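Local structure of GTPase HflX (Sulfolobus solfataricus P2, 2QTF) at residues A[29-34]-A[45-50]; A[73-78]-A[113-118]; A[103-108]-A[154-159]; A[269-274]-A[313-318]. The protein hydrolyses GTP, for which it is specific, and associates with the 50S ribosomal subunit, where it may act in protein synthesis or ribosome biogenesis. All coordinates share one frame; numbering follows the deposited sequence.

Contact 1: residues A[29-34]-A[45-50]; sequences SIYKLP and YDKLQQ. With ACT (acetate ion), chain I.
Lys47 brings its ammonium group to the hydroxyl of Tyr31 in a small polar contact at the protein surface. The hydrogen bond runs from Lys47 NZ to Tyr31 OH and is short, at 2.6 Å. The same ammonium group donates a second bond to Gln50 OE1, 2.7 Å from NZ, and lies in the plane of that carbonyl. Lys47 thus ties the phenol to an amide one helical turn further on. Its chain bends at chi2 (53°) and chi3 (73°), which carries NZ over to the phenol.

Apolar contact comes from the aliphatic part of the same lysine. Lys47 CE lies 3.5 Å from Tyr31 CE1, close to the hydroxyl end of the ring. Phe7, on the adjacent strand 2-7, stacks with the tyrosine ring and also touches Lys47.

The contact joins strand 25-31, at one border of the parallel four-stranded sheet of the N-terminal domain, to helix 45-52. The ten residues between the two segments are neither helix nor strand.

An acetate ion, probably from the crystallisation liquor, is modelled beside Gln50 NE2. Its OXT is only 2.4 Å from Gln50 NE2, too short to be trusted, so this bond is doubtful.

Contact 2: residues A[73-78]-A[113-118]; sequences NIRREL and KYELPI
A salt bridge between two helices, partly buried, links Arg75 of helix 68-78 to Glu115 of helix 101-121. It joins the N-terminal domain to the helical middle region of the protein. The guanidinium meets the carboxylate end-on, with one nitrogen to each oxygen. Arg75 NH1 bonds Glu115 OE2 at 2.8 Å, and Arg75 NH2 bonds Glu115 OE1, also at 2.8 Å. Both bonds are nearly straight, with N-H...O angles of 166° and 162°. Each oxygen uses its syn lone pair. The two flat groups are nearly coplanar, 20° apart, so the pair of hydrogen bonds holds each group in its rotation.

The residues come from opposite directions. Arg75 is extended from CG to NE and covers a little over half of the distance between the two backbones. Glu115 leaves its backbone to one side of the other helix, and a bend at chi2 brings the carboxylate across.

Helix 68-78 follows strand 59-62 in the alternating strand and helix order of the N-terminal domain. Helix 101-121 is kinked at Pro117, whose nitrogen has no hydrogen to give to the turn before.

Ile118, one turn after Glu115, adds an apolar neighbour. Its CD1 lies 3.8 Å from Arg75 NH2, and its CG2 is 3.9 Å from Arg75 NH1. The same isoleucine packs on Phe71 and Ile72 of helix 68-78.

Contact 3: residues A[103-108]-A[154-159]; sequences AKMQIE and NKLMKE
Leu156 and Met105 bury the most surface here, in nearly equal amounts. They lie at the closest point of the two backbones, where their CA atoms are 6.5 Å apart. Leu156 reaches across with both methyl groups. Its CD2 meets the Met105 chain, 3.7 Å from Met105 CE and 3.9 Å from Met105 CG. Its CD1 rests against the aliphatic part of Glu108, 3.9 Å from Glu108 CG, and the two side chains cross at about a right angle.

The segments belong to helices 101-121 and 145-164, which pack as an antiparallel pair in the middle region. The axes of the two segments come within 9.9 Å of each other, at 147° between their directions. Leu160 and Ile163, further along helix 145-164, also pack on Met105.

Met105 is extended as far as SD and then bends at chi3 (78°). This turns CE toward Glu159, where the methyl lies 3.5 Å from Glu159 CB.

Glu108 stretches out along the edge of this apolar patch, with CG anti to the backbone N (chi1 -179°). Its OE1 forms a salt bridge with Arg152 of helix 145-164. A bound cadmium ion lies about 3 Å from the Glu108 side chain.

Contact 4: residues A[269-274]-A[313-318]; sequences FSENLL and LDLVEK
Glu271 lays its aliphatic chain against the CD2 methyl of Leu315. Leu315 CD2 is 3.6 Å from Glu271 CG and 3.8 Å from Glu271 CB. The carboxylate lies near the same methyl, with Glu271 OE1 3.6 Å from Leu315 CD2. Leu315 has CG anti to the backbone N (chi1 177°), which sends its branch toward the glutamate.

Three residues further on, Leu274 meets Val316. Leu274 CG is 3.9 Å from Val316 CG2, and the side chains cross at about a right angle. Both residues are buried. Val316 also packs on Leu278, one turn along helix 271-288, and on Val297 and Val330 of the central sheet.

The contact belongs to the P-loop G domain. It brings the start of helix 271-288 beside helix 309-323. Ser270 is the N-cap of the first helix, and its OG accepts a weak bond from Leu273 N. Leu274 lies about 9 Å, side chain to side chain, from Ser190 and Asn300, both inferred GTP-binding residues.

Across the two segments the touching is by carbon, apart from the carboxylate oxygen beside a methyl. Here the two helices therefore meet by van der Waals packing of apolar groups, with the charged group of Glu271 at the exposed border.

How the contacts relate
From the N terminus, contact 1 closes a short loop between strand 25-31 and helix 45-52, within the N-terminal domain. Contact 2 opens afterwards and spans a longer stretch, joining that domain to helix 101-121. Contact 3 crosses it in the chain: its first segment, 103-108, precedes 113-118 on the same helix. It closes a loop of 45 residues between helices 101-121 and 145-164. Contacts 1 and 2 touch where Leu48 packs on Glu77 and Leu78. Contacts 2 and 3 touch through Lys113 and Met157. Contact 4 comes last, in series with the others, and closes a loop of 38 residues between two helices of the G domain. Its centre is about 40 Å or more from the other three.

Contact 1: residues A[29-34]-A[45-50]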
# COMPACT_ATOMS: atom_id res chain seq x y z
N SER A 29 -14.94 7.67 -10.69
CA SER A 29 -16.25 7.06 -10.64
C SER A 29 -16.13 5.64 -10.17
O SER A 29 -15.04 5.07 -10.24
CB SER A 29 -16.87 7.11 -12.03
OG SER A 29 -16.04 6.47 -12.91
N ILE A 30 -17.23 5.08 -9.68
CA ILE A 30 -17.22 3.83 -8.99
C ILE A 30 -18.48 3.06 -9.39
O ILE A 30 -19.60 3.60 -9.33
CB ILE A 30 -17.22 3.98 -7.45
CG1 ILE A 30 -16.10 4.88 -6.99
CG2 ILE A 30 -17.15 2.64 -6.75
CD1 ILE A 30 -16.11 5.25 -5.47
N TYR A 31 -18.32 1.79 -9.71
CA TYR A 31 -19.47 1.01 -10.11
C TYR A 31 -19.35 -0.28 -9.40
O TYR A 31 -18.20 -0.67 -9.14
CB TYR A 31 -19.40 0.76 -11.60
CG TYR A 31 -19.37 2.00 -12.43
CD1 TYR A 31 -20.55 2.65 -12.81
CD2 TYR A 31 -18.15 2.51 -12.92
CE1 TYR A 31 -20.51 3.83 -13.61
CE2 TYR A 31 -18.10 3.63 -13.71
CZ TYR A 31 -19.32 4.30 -14.05
OH TYR A 31 -19.27 5.40 -14.88
N LYS A 32 -20.47 -0.96 -9.09
CA LYS A 32 -20.39 -2.32 -8.59
C LYS A 32 -19.80 -3.27 -9.66
O LYS A 32 -19.78 -2.92 -10.80
CB LYS A 32 -21.83 -2.81 -8.15
CG LYS A 32 -22.27 -2.06 -6.91
CD LYS A 32 -23.62 -2.58 -6.40
CE LYS A 32 -24.13 -1.70 -5.28
NZ LYS A 32 -24.46 -2.64 -4.12
N LEU A 33 -19.34 -4.48 -9.31
CA LEU A 33 -19.01 -5.45 -10.33
C LEU A 33 -20.25 -5.84 -11.13
O LEU A 33 -21.39 -5.79 -10.61
CB LEU A 33 -18.34 -6.73 -9.77
CG LEU A 33 -17.05 -6.55 -8.93
CD1 LEU A 33 -16.68 -7.89 -8.29
CD2 LEU A 33 -15.95 -6.02 -9.85
N PRO A 34 -20.06 -6.20 -12.40
CA PRO A 34 -21.29 -6.51 -13.13
C PRO A 34 -21.95 -7.76 -12.56
O PRO A 34 -21.24 -8.71 -12.23
CB PRO A 34 -20.80 -6.77 -14.57
CG PRO A 34 -19.34 -7.06 -14.44
CD PRO A 34 -18.87 -6.27 -13.25
N TYR A 45 -20.44 -3.40 -22.51
CA TYR A 45 -19.81 -2.80 -23.64
C TYR A 45 -20.06 -1.31 -23.72
O TYR A 45 -19.18 -0.54 -24.04
CB TYR A 45 -20.37 -3.51 -24.85
CG TYR A 45 -19.77 -3.08 -26.18
CD1 TYR A 45 -18.50 -3.52 -26.57
CD2 TYR A 45 -20.53 -2.29 -27.11
CE1 TYR A 45 -17.99 -3.20 -27.78
CE2 TYR A 45 -19.98 -1.92 -28.35
CZ TYR A 45 -18.75 -2.43 -28.72
OH TYR A 45 -18.07 -2.16 -29.92
N ASP A 46 -21.25 -0.86 -23.38
CA ASP A 46 -21.52 0.56 -23.46
C ASP A 46 -20.70 1.35 -22.38
O ASP A 46 -20.19 2.43 -22.68
CB ASP A 46 -23.00 0.89 -23.26
CG ASP A 46 -23.63 0.25 -22.02
OD1 ASP A 46 -23.01 -0.32 -21.09
OD2 ASP A 46 -24.87 0.35 -21.92
N LYS A 47 -20.60 0.82 -21.17
CA LYS A 47 -19.71 1.47 -20.19
C LYS A 47 -18.25 1.54 -20.70
O LYS A 47 -17.51 2.53 -20.54
CB LYS A 47 -19.88 0.74 -18.82
CG LYS A 47 -19.18 1.46 -17.74
CD LYS A 47 -19.52 2.94 -17.60
CE LYS A 47 -20.91 3.20 -17.00
NZ LYS A 47 -21.12 4.73 -16.64
N LEU A 48 -17.81 0.46 -21.31
CA LEU A 48 -16.44 0.45 -21.87
C LEU A 48 -16.26 1.55 -22.93
O LEU A 48 -15.20 2.19 -23.02
CB LEU A 48 -16.17 -0.93 -22.47
CG LEU A 48 -14.72 -1.23 -22.96
CD1 LEU A 48 -13.79 -0.83 -21.70
CD2 LEU A 48 -14.66 -2.73 -23.18
N GLN A 49 -17.30 1.78 -23.74
CA GLN A 49 -17.24 2.83 -24.78
C GLN A 49 -17.22 4.17 -24.14
O GLN A 49 -16.50 5.08 -24.59
CB GLN A 49 -18.41 2.80 -25.83
CG GLN A 49 -18.50 1.48 -26.59
CD GLN A 49 -17.22 1.04 -27.19
OE1 GLN A 49 -16.55 1.81 -27.88
NE2 GLN A 49 -16.82 -0.20 -26.93
N GLN A 50 -17.94 4.35 -23.07
CA GLN A 50 -17.91 5.64 -22.42
C GLN A 50 -16.52 5.94 -21.89
O GLN A 50 -15.98 7.05 -22.04
CB GLN A 50 -18.85 5.65 -21.17
CG GLN A 50 -20.23 6.02 -21.45
CD GLN A 50 -21.17 5.54 -20.37
OE1 GLN A 50 -20.87 5.65 -19.20
NE2 GLN A 50 -22.31 4.95 -20.79
C ACT I . -24.63 4.40 -18.52
O ACT I . -25.62 3.90 -18.23
OXT ACT I . -23.67 3.72 -19.32
CH3 ACT I . -24.83 5.68 -17.84

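Contact 2: residues A[73-78]-A[113-118]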
# COMPACT_ATOMS: atom_id res chain seq x y z
N ASN A 73 -9.42 -8.15 -24.82
CA ASN A 73 -10.55 -7.45 -25.39
C ASN A 73 -10.65 -6.02 -24.82
O ASN A 73 -10.75 -5.09 -25.60
CB ASN A 73 -11.81 -8.21 -25.09
CG ASN A 73 -11.94 -9.45 -25.96
OD1 ASN A 73 -12.26 -10.55 -25.50
ND2 ASN A 73 -11.56 -9.30 -27.18
N ILE A 74 -10.52 -5.87 -23.48
CA ILE A 74 -10.48 -4.50 -22.85
C ILE A 74 -9.33 -3.64 -23.38
O ILE A 74 -9.57 -2.48 -23.72
CB ILE A 74 -10.44 -4.58 -21.33
CG1 ILE A 74 -11.65 -5.42 -20.86
CG2 ILE A 74 -10.26 -3.22 -20.71
CD1 ILE A 74 -11.63 -5.65 -19.31
N ARG A 75 -8.09 -4.19 -23.47
CA ARG A 75 -6.94 -3.37 -23.90
C ARG A 75 -7.10 -2.91 -25.33
O ARG A 75 -6.68 -1.82 -25.68
CB ARG A 75 -5.63 -4.16 -23.83
CG ARG A 75 -5.21 -4.46 -22.34
CD ARG A 75 -3.92 -5.36 -22.40
NE ARG A 75 -3.35 -5.54 -21.05
CZ ARG A 75 -2.38 -6.43 -20.79
NH1 ARG A 75 -1.96 -7.22 -21.79
NH2 ARG A 75 -1.83 -6.47 -19.56
N ARG A 76 -7.68 -3.79 -26.16
CA ARG A 76 -7.98 -3.36 -27.58
C ARG A 76 -8.94 -2.18 -27.63
O ARG A 76 -8.60 -1.15 -28.19
CB ARG A 76 -8.54 -4.53 -28.42
CG ARG A 76 -8.84 -4.04 -29.92
CD ARG A 76 -9.68 -5.17 -30.65
NE ARG A 76 -10.98 -5.39 -30.01
CZ ARG A 76 -11.34 -6.49 -29.37
NH1 ARG A 76 -10.51 -7.53 -29.22
NH2 ARG A 76 -12.52 -6.53 -28.87
N GLU A 77 -10.06 -2.26 -26.93
CA GLU A 77 -11.04 -1.22 -26.98
C GLU A 77 -10.50 0.09 -26.44
O GLU A 77 -10.86 1.15 -26.93
CB GLU A 77 -12.20 -1.59 -26.07
CG GLU A 77 -12.97 -2.76 -26.54
CD GLU A 77 -13.35 -2.63 -28.04
OE1 GLU A 77 -13.97 -1.58 -28.44
OE2 GLU A 77 -12.92 -3.55 -28.81
N LEU A 78 -9.61 0.01 -25.42
CA LEU A 78 -9.21 1.20 -24.66
C LEU A 78 -8.21 1.95 -25.44
O LEU A 78 -7.93 3.09 -25.10
CB LEU A 78 -8.67 0.85 -23.27
CG LEU A 78 -9.81 0.51 -22.31
CD1 LEU A 78 -9.28 0.28 -20.88
CD2 LEU A 78 -10.89 1.56 -22.30
N LYS A 113 5.33 -12.64 -15.51
CA LYS A 113 4.61 -13.95 -15.32
C LYS A 113 3.11 -13.74 -15.53
O LYS A 113 2.45 -14.61 -16.13
CB LYS A 113 4.86 -14.49 -13.90
CG LYS A 113 6.30 -15.12 -13.86
CD LYS A 113 6.51 -15.82 -12.53
CE LYS A 113 7.68 -16.85 -12.68
NZ LYS A 113 7.67 -17.84 -11.53
N TYR A 114 2.58 -12.60 -15.10
CA TYR A 114 1.14 -12.34 -15.30
C TYR A 114 0.75 -12.13 -16.74
O TYR A 114 -0.40 -12.39 -17.15
CB TYR A 114 0.70 -11.11 -14.45
CG TYR A 114 -0.75 -11.13 -14.01
CD1 TYR A 114 -1.25 -12.18 -13.22
CD2 TYR A 114 -1.62 -10.15 -14.42
CE1 TYR A 114 -2.58 -12.21 -12.85
CE2 TYR A 114 -2.91 -10.14 -14.04
CZ TYR A 114 -3.39 -11.23 -13.27
OH TYR A 114 -4.67 -11.20 -12.81
N GLU A 115 1.68 -11.61 -17.55
CA GLU A 115 1.39 -11.38 -18.95
C GLU A 115 1.46 -12.69 -19.73
O GLU A 115 0.89 -12.75 -20.78
CB GLU A 115 2.50 -10.54 -19.61
CG GLU A 115 2.33 -9.18 -20.09
CD GLU A 115 0.89 -8.72 -20.38
OE1 GLU A 115 0.42 -8.12 -19.45
OE2 GLU A 115 0.35 -8.79 -21.51
N LEU A 116 2.22 -13.69 -19.31
CA LEU A 116 2.33 -14.93 -20.14
C LEU A 116 0.98 -15.58 -20.58
O LEU A 116 0.86 -15.93 -21.74
CB LEU A 116 3.13 -16.01 -19.40
CG LEU A 116 4.66 -15.96 -19.52
CD1 LEU A 116 5.30 -17.22 -18.83
CD2 LEU A 116 5.07 -15.92 -21.05
N PRO A 117 0.04 -15.80 -19.64
CA PRO A 117 -1.30 -16.37 -20.00
C PRO A 117 -2.05 -15.46 -20.95
O PRO A 117 -2.79 -15.93 -21.82
CB PRO A 117 -2.03 -16.48 -18.67
CG PRO A 117 -0.96 -16.29 -17.60
CD PRO A 117 0.12 -15.51 -18.20
N ILE A 118 -1.81 -14.14 -20.87
CA ILE A 118 -2.40 -13.24 -21.87
C ILE A 118 -1.79 -13.43 -23.29
O ILE A 118 -2.52 -13.54 -24.31
CB ILE A 118 -2.27 -11.72 -21.44
CG1 ILE A 118 -2.86 -11.58 -20.02
CG2 ILE A 118 -2.98 -10.88 -22.45
CD1 ILE A 118 -2.65 -10.21 -19.39

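Contact 3: residues A[103-108]-A[154-159]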
# COMPACT_ATOMS: atom_id res chain seq x y z
N ALA A 103 13.48 -5.54 -4.98
CA ALA A 103 12.04 -5.43 -5.01
C ALA A 103 11.64 -5.08 -6.45
O ALA A 103 10.69 -5.65 -7.01
CB ALA A 103 11.59 -4.32 -4.06
N LYS A 104 12.38 -4.18 -7.10
CA LYS A 104 12.03 -3.86 -8.47
C LYS A 104 12.06 -5.08 -9.42
O LYS A 104 11.25 -5.16 -10.37
CB LYS A 104 12.97 -2.78 -9.02
CG LYS A 104 12.76 -1.41 -8.29
CD LYS A 104 11.33 -0.90 -8.45
CE LYS A 104 11.30 0.64 -8.70
NZ LYS A 104 9.83 0.99 -9.06
N MET A 105 13.06 -5.95 -9.24
CA MET A 105 13.15 -7.18 -9.96
C MET A 105 11.99 -8.12 -9.63
O MET A 105 11.49 -8.80 -10.55
CB MET A 105 14.51 -7.83 -9.59
CG MET A 105 15.74 -7.10 -10.33
SD MET A 105 17.24 -7.86 -9.56
CE MET A 105 17.09 -9.31 -10.53
N GLN A 106 11.60 -8.23 -8.34
CA GLN A 106 10.48 -9.18 -8.04
C GLN A 106 9.19 -8.64 -8.67
O GLN A 106 8.30 -9.41 -9.05
CB GLN A 106 10.19 -9.26 -6.55
CG GLN A 106 11.27 -10.05 -5.78
CD GLN A 106 11.16 -11.58 -5.93
OE1 GLN A 106 11.97 -12.31 -5.35
NE2 GLN A 106 10.25 -12.05 -6.72
N ILE A 107 9.04 -7.31 -8.67
CA ILE A 107 7.80 -6.71 -9.26
C ILE A 107 7.80 -6.95 -10.78
O ILE A 107 6.82 -7.35 -11.36
CB ILE A 107 7.75 -5.14 -8.93
CG1 ILE A 107 7.49 -4.99 -7.40
CG2 ILE A 107 6.58 -4.43 -9.86
CD1 ILE A 107 7.96 -3.67 -6.78
N GLU A 108 8.92 -6.74 -11.43
CA GLU A 108 8.93 -6.91 -12.86
C GLU A 108 8.71 -8.43 -13.21
O GLU A 108 8.02 -8.76 -14.19
CB GLU A 108 10.31 -6.54 -13.43
CG GLU A 108 10.12 -6.75 -15.01
CD GLU A 108 11.27 -6.42 -15.83
OE1 GLU A 108 11.05 -6.43 -17.09
OE2 GLU A 108 12.37 -6.15 -15.23
N ASN A 154 13.30 -15.91 -16.97
CA ASN A 154 14.46 -16.76 -16.52
C ASN A 154 15.75 -16.03 -16.08
O ASN A 154 16.32 -16.36 -15.03
CB ASN A 154 14.67 -17.91 -17.47
CG ASN A 154 13.53 -18.89 -17.40
OD1 ASN A 154 12.90 -19.10 -16.29
ND2 ASN A 154 13.23 -19.51 -18.54
N LYS A 155 16.11 -14.98 -16.79
CA LYS A 155 17.12 -14.06 -16.34
C LYS A 155 16.88 -13.39 -14.97
O LYS A 155 17.82 -13.33 -14.13
CB LYS A 155 17.40 -12.96 -17.43
CG LYS A 155 18.38 -11.80 -16.93
CD LYS A 155 18.51 -10.59 -17.95
CE LYS A 155 19.46 -9.39 -17.47
NZ LYS A 155 19.11 -8.24 -18.41
N LEU A 156 15.67 -12.83 -14.75
CA LEU A 156 15.37 -12.24 -13.43
C LEU A 156 15.44 -13.34 -12.33
O LEU A 156 15.95 -13.10 -11.25
CB LEU A 156 13.95 -11.58 -13.48
CG LEU A 156 13.95 -10.31 -14.31
CD1 LEU A 156 12.44 -9.89 -14.52
CD2 LEU A 156 14.67 -9.35 -13.38
N MET A 157 14.83 -14.47 -12.55
CA MET A 157 14.88 -15.54 -11.52
C MET A 157 16.30 -15.94 -11.20
O MET A 157 16.66 -16.04 -10.00
CB MET A 157 14.11 -16.77 -11.92
CG MET A 157 12.65 -16.49 -11.86
SD MET A 157 11.54 -17.78 -12.39
CE MET A 157 11.60 -18.97 -10.99
N LYS A 158 17.13 -16.09 -12.24
CA LYS A 158 18.57 -16.27 -12.05
C LYS A 158 19.22 -15.22 -11.19
O LYS A 158 19.81 -15.54 -10.15
CB LYS A 158 19.29 -16.51 -13.39
CG LYS A 158 18.77 -17.83 -13.99
CD LYS A 158 19.46 -18.33 -15.32
CE LYS A 158 19.11 -19.80 -15.61
NZ LYS A 158 19.60 -20.37 -16.98
N GLU A 159 19.11 -13.95 -11.57
CA GLU A 159 19.67 -12.91 -10.75
C GLU A 159 19.08 -12.83 -9.36
O GLU A 159 19.82 -12.52 -8.42
CB GLU A 159 19.56 -11.59 -11.44
CG GLU A 159 19.80 -11.77 -12.93
CD GLU A 159 19.83 -10.46 -13.68
OE1 GLU A 159 19.06 -9.54 -13.30
OE2 GLU A 159 20.63 -10.37 -14.65

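Contact 4: residues A[269-274]-A[313-318]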
# COMPACT_ATOMS: atom_id res chain seq x y z
N PHE A 269 -11.51 0.71 15.17
CA PHE A 269 -11.71 -0.72 15.23
C PHE A 269 -12.22 -1.12 16.64
O PHE A 269 -11.74 -0.59 17.64
CB PHE A 269 -10.39 -1.48 14.98
CG PHE A 269 -9.96 -1.54 13.52
CD1 PHE A 269 -10.77 -1.06 12.52
CD2 PHE A 269 -8.73 -2.04 13.20
CE1 PHE A 269 -10.36 -1.13 11.15
CE2 PHE A 269 -8.30 -2.16 11.88
CZ PHE A 269 -9.12 -1.69 10.87
N SER A 270 -13.10 -2.13 16.68
CA SER A 270 -13.57 -2.73 17.95
C SER A 270 -12.33 -3.21 18.69
O SER A 270 -11.28 -3.36 18.06
CB SER A 270 -14.54 -3.90 17.63
OG SER A 270 -13.83 -5.01 17.03
N GLU A 271 -12.41 -3.40 20.01
CA GLU A 271 -11.29 -3.95 20.80
C GLU A 271 -10.73 -5.25 20.27
O GLU A 271 -9.53 -5.38 20.20
CB GLU A 271 -11.51 -3.99 22.35
CG GLU A 271 -11.43 -2.47 22.93
CD GLU A 271 -11.69 -2.26 24.46
OE1 GLU A 271 -10.77 -2.55 25.30
OE2 GLU A 271 -12.82 -1.75 24.81
N ASN A 272 -11.57 -6.18 19.83
CA ASN A 272 -11.04 -7.47 19.35
C ASN A 272 -10.28 -7.32 18.00
O ASN A 272 -9.24 -7.92 17.82
CB ASN A 272 -12.14 -8.59 19.34
CG ASN A 272 -12.67 -8.94 20.85
OD1 ASN A 272 -13.89 -8.99 21.10
ND2 ASN A 272 -11.75 -9.10 21.81
N LEU A 273 -10.80 -6.51 17.09
CA LEU A 273 -10.15 -6.22 15.82
C LEU A 273 -8.84 -5.41 16.05
O LEU A 273 -7.86 -5.57 15.35
CB LEU A 273 -11.11 -5.50 14.87
CG LEU A 273 -10.66 -5.26 13.41
CD1 LEU A 273 -10.10 -6.51 12.68
CD2 LEU A 273 -11.73 -4.64 12.58
N LEU A 274 -8.85 -4.52 17.02
CA LEU A 274 -7.66 -3.72 17.32
C LEU A 274 -6.61 -4.70 17.77
O LEU A 274 -5.41 -4.66 17.40
CB LEU A 274 -8.06 -2.74 18.45
CG LEU A 274 -7.44 -1.41 18.70
CD1 LEU A 274 -6.96 -0.70 17.39
CD2 LEU A 274 -8.39 -0.57 19.59
N LEU A 313 -6.48 3.37 24.04
CA LEU A 313 -5.05 3.76 24.12
C LEU A 313 -4.36 2.87 25.12
O LEU A 313 -3.25 2.43 24.93
CB LEU A 313 -4.96 5.26 24.50
CG LEU A 313 -3.57 5.86 24.52
CD1 LEU A 313 -3.04 5.97 23.09
CD2 LEU A 313 -3.67 7.32 25.16
N ASP A 314 -4.99 2.60 26.26
CA ASP A 314 -4.29 1.80 27.22
C ASP A 314 -4.11 0.32 26.76
O ASP A 314 -3.06 -0.26 26.93
CB ASP A 314 -5.01 1.84 28.56
CG ASP A 314 -4.21 1.12 29.64
OD1 ASP A 314 -4.80 0.20 30.28
OD2 ASP A 314 -2.98 1.43 29.80
N LEU A 315 -5.16 -0.27 26.20
CA LEU A 315 -5.07 -1.57 25.48
C LEU A 315 -3.92 -1.64 24.46
O LEU A 315 -3.05 -2.50 24.50
CB LEU A 315 -6.38 -1.80 24.73
CG LEU A 315 -6.45 -3.06 23.85
CD1 LEU A 315 -6.05 -4.29 24.62
CD2 LEU A 315 -7.88 -3.22 23.28
N VAL A 316 -3.91 -0.68 23.54
CA VAL A 316 -2.82 -0.61 22.52
C VAL A 316 -1.46 -0.49 23.12
O VAL A 316 -0.49 -1.15 22.70
CB VAL A 316 -3.15 0.53 21.47
CG1 VAL A 316 -2.00 0.77 20.50
CG2 VAL A 316 -4.47 0.21 20.73
N GLU A 317 -1.32 0.37 24.12
CA GLU A 317 -0.02 0.53 24.69
C GLU A 317 0.42 -0.75 25.40
O GLU A 317 1.54 -1.18 25.22
CB GLU A 317 0.00 1.71 25.70
CG GLU A 317 1.40 1.81 26.21
CD GLU A 317 1.62 3.00 27.13
OE1 GLU A 317 1.47 4.14 26.63
OE2 GLU A 317 1.98 2.78 28.33
N LYS A 318 -0.45 -1.33 26.24
CA LYS A 318 -0.06 -2.62 26.94
C LYS A 318 0.26 -3.71 25.93
O LYS A 318 1.31 -4.38 26.01
CB LYS A 318 -1.22 -3.04 27.84
CG LYS A 318 -1.34 -2.07 29.10
CD LYS A 318 -2.68 -2.28 29.95
CE LYS A 318 -2.37 -2.06 31.45
NZ LYS A 318 -3.19 -3.07 32.25